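Local coordinates for protein putative HTH-type transcriptional regulator PH0061 (Pyrococcus horikoshii, PDB 2DBB) that probably binds specific DNA sequences as a dimeric transcriptional regulator of the AsnC family, through a helix-turn-helix domain, at residues B[67-72]-B[110-115]. Numbering follows the deposited sequence.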
loop_
_atom_site.group_PDB
_atom_site.type_symbol
_atom_site.label_atom_id
_atom_site.label_comp_id
_atom_site.label_asym_id
_atom_site.label_seq_id
_atom_site.Cartn_x
_atom_site.Cartn_y
_atom_site.Cartn_z
ATOM N N TYR B 67 7.471 1.241 13.724
ATOM C CA TYR B 67 6.341 0.359 13.471
ATOM C C TYR B 67 6.773 -0.890 12.710
ATOM O O TYR B 67 7.905 -0.989 12.241
ATOM C CB TYR B 67 5.278 1.078 12.625
ATOM C CG TYR B 67 4.648 2.296 13.259
ATOM C CD1 TYR B 67 3.812 2.177 14.370
ATOM C CD2 TYR B 67 4.864 3.567 12.728
ATOM C CE1 TYR B 67 3.203 3.294 14.933
ATOM C CE2 TYR B 67 4.264 4.692 13.282
ATOM C CZ TYR B 67 3.435 4.549 14.383
ATOM O OH TYR B 67 2.830 5.658 14.925
ATOM N N MET B 68 5.842 -1.834 12.597
ATOM C CA MET B 68 6.052 -3.070 11.861
ATOM C C MET B 68 4.696 -3.452 11.274
ATOM O O MET B 68 3.652 -3.120 11.840
ATOM C CB MET B 68 6.562 -4.194 12.781
ATOM C CG MET B 68 5.536 -4.748 13.774
ATOM S SD MET B 68 6.101 -6.253 14.671
ATOM C CE MET B 68 5.851 -7.466 13.452
ATOM N N TYR B 69 4.708 -4.120 10.127
ATOM C CA TYR B 69 3.471 -4.556 9.495
ATOM C C TYR B 69 3.128 -5.976 9.904
ATOM O O TYR B 69 3.990 -6.758 10.308
ATOM C CB TYR B 69 3.586 -4.553 7.966
ATOM C CG TYR B 69 3.447 -3.210 7.296
ATOM C CD1 TYR B 69 2.399 -2.351 7.621
ATOM C CD2 TYR B 69 4.333 -2.820 6.289
ATOM C CE1 TYR B 69 2.229 -1.137 6.959
ATOM C CE2 TYR B 69 4.175 -1.608 5.622
ATOM C CZ TYR B 69 3.116 -0.772 5.960
ATOM O OH TYR B 69 2.937 0.420 5.289
ATOM N N ALA B 70 1.849 -6.294 9.783
ATOM C CA ALA B 70 1.343 -7.625 10.054
ATOM C C ALA B 70 0.274 -7.810 8.995
ATOM O O ALA B 70 -0.472 -6.877 8.690
ATOM C CB ALA B 70 0.731 -7.711 11.446
ATOM N N ILE B 71 0.230 -8.995 8.402
ATOM C CA ILE B 71 -0.772 -9.285 7.398
ATOM C C ILE B 71 -1.659 -10.345 8.024
ATOM O O ILE B 71 -1.163 -11.331 8.565
ATOM C CB ILE B 71 -0.154 -9.862 6.102
ATOM C CG1 ILE B 71 0.778 -8.833 5.446
ATOM C CG2 ILE B 71 -1.256 -10.267 5.147
ATOM C CD1 ILE B 71 0.075 -7.607 4.900
ATOM N N VAL B 72 -2.965 -10.119 7.977
ATOM C CA VAL B 72 -3.916 -11.075 8.521
ATOM C C VAL B 72 -4.704 -11.695 7.369
ATOM O O VAL B 72 -5.365 -11.005 6.588
ATOM C CB VAL B 72 -4.865 -10.397 9.529
ATOM C CG1 VAL B 72 -5.867 -11.412 10.082
ATOM C CG2 VAL B 72 -4.045 -9.797 10.660
ATOM N N ARG B 110 -4.150 -5.646 6.294
ATOM C CA ARG B 110 -2.824 -5.189 6.672
ATOM C C ARG B 110 -2.989 -4.313 7.905
ATOM O O ARG B 110 -3.846 -3.429 7.930
ATOM C CB ARG B 110 -2.153 -4.371 5.563
ATOM C CG ARG B 110 -0.810 -3.780 6.008
ATOM C CD ARG B 110 -0.189 -2.869 4.948
ATOM N NE ARG B 110 0.210 -3.594 3.746
ATOM C CZ ARG B 110 1.280 -4.382 3.658
ATOM N NH1 ARG B 110 2.078 -4.554 4.708
ATOM N NH2 ARG B 110 1.555 -5.006 2.518
ATOM N N LEU B 111 -2.164 -4.568 8.918
ATOM C CA LEU B 111 -2.172 -3.813 10.160
ATOM C C LEU B 111 -0.830 -3.114 10.363
ATOM O O LEU B 111 0.222 -3.655 10.006
ATOM C CB LEU B 111 -2.370 -4.743 11.361
ATOM C CG LEU B 111 -3.516 -5.748 11.401
ATOM C CD1 LEU B 111 -3.388 -6.587 12.671
ATOM C CD2 LEU B 111 -4.852 -5.016 11.354
ATOM N N LEU B 112 -0.875 -1.911 10.931
ATOM C CA LEU B 112 0.340 -1.176 11.265
ATOM C C LEU B 112 0.412 -1.345 12.776
ATOM O O LEU B 112 -0.486 -0.898 13.491
ATOM C CB LEU B 112 0.222 0.314 10.924
ATOM C CG LEU B 112 1.481 1.133 11.258
ATOM C CD1 LEU B 112 2.612 0.702 10.342
ATOM C CD2 LEU B 112 1.209 2.627 11.094
ATOM N N LEU B 113 1.459 -2.009 13.259
ATOM C CA LEU B 113 1.611 -2.261 14.690
ATOM C C LEU B 113 2.869 -1.630 15.260
ATOM O O LEU B 113 3.780 -1.250 14.517
ATOM C CB LEU B 113 1.681 -3.771 14.956
ATOM C CG LEU B 113 0.627 -4.680 14.330
ATOM C CD1 LEU B 113 1.060 -6.123 14.486
ATOM C CD2 LEU B 113 -0.726 -4.439 14.969
ATOM N N PRO B 114 2.936 -1.508 16.596
ATOM C CA PRO B 114 4.110 -0.927 17.247
ATOM C C PRO B 114 5.225 -1.949 17.072
ATOM O O PRO B 114 4.970 -3.154 17.112
ATOM C CB PRO B 114 3.677 -0.809 18.706
ATOM C CG PRO B 114 2.185 -0.709 18.620
ATOM C CD PRO B 114 1.849 -1.715 17.568
ATOM N N LYS B 115 6.450 -1.479 16.872
ATOM C CA LYS B 115 7.571 -2.387 16.683
ATOM C C LYS B 115 7.828 -3.247 17.924
ATOM O O LYS B 115 8.389 -4.339 17.824
ATOM C CB LYS B 115 8.827 -1.595 16.313
ATOM C CG LYS B 115 9.902 -2.452 15.685
ATOM C CD LYS B 115 11.076 -1.631 15.186
ATOM C CE LYS B 115 12.141 -2.543 14.593
ATOM N NZ LYS B 115 13.350 -1.795 14.143
#
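Segments 67-72 and 110-115 lie on the two central strands (67-76 and 107-114) of the four-stranded antiparallel sheet in the C-terminal RAM-type domain seen in Lrp/AsnC proteins. Two hydrogen-bonded pairs join them: Leu-113 N meets Met-68 O at 2.8 Å and Leu-111 N meets Ala-70 O at 2.9 Å, both nearly along the C=O axis. In return, Met-68 N-H reaches Leu-113 O from above the carbonyl plane, Ala-70 N-H reaches Leu-111 O within it. On the face turned to the second subunit, Arg-110 bends at chi3 (-66°) and points NH1 onto the Tyr-69 ring face, 3.2 Å from Tyr-69 CG, a cation-pi contact with the planes inclined at 62°. Arg-110 NH1 also forms a salt bridge to Glu-99 of the second subunit, and Ile-71 CD1 packs over one guanidinium face, 3.7 Å from Arg-110 CZ. An alanine in place of Tyr-69 would remove that ring and would probably leave the guanidinium less firmly positioned. Leu-112 CD2 makes a CH-pi contact over the Tyr-67 ring, 4.0 Å from its centroid. In this alpha+beta (ferredoxin-like) fold the other face lies against helix 117-129; there Leu-113 CD1 presses tightly on Ala-70 CB (3.4 Å) and Leu-113 touches Leu-123 and Ile-124.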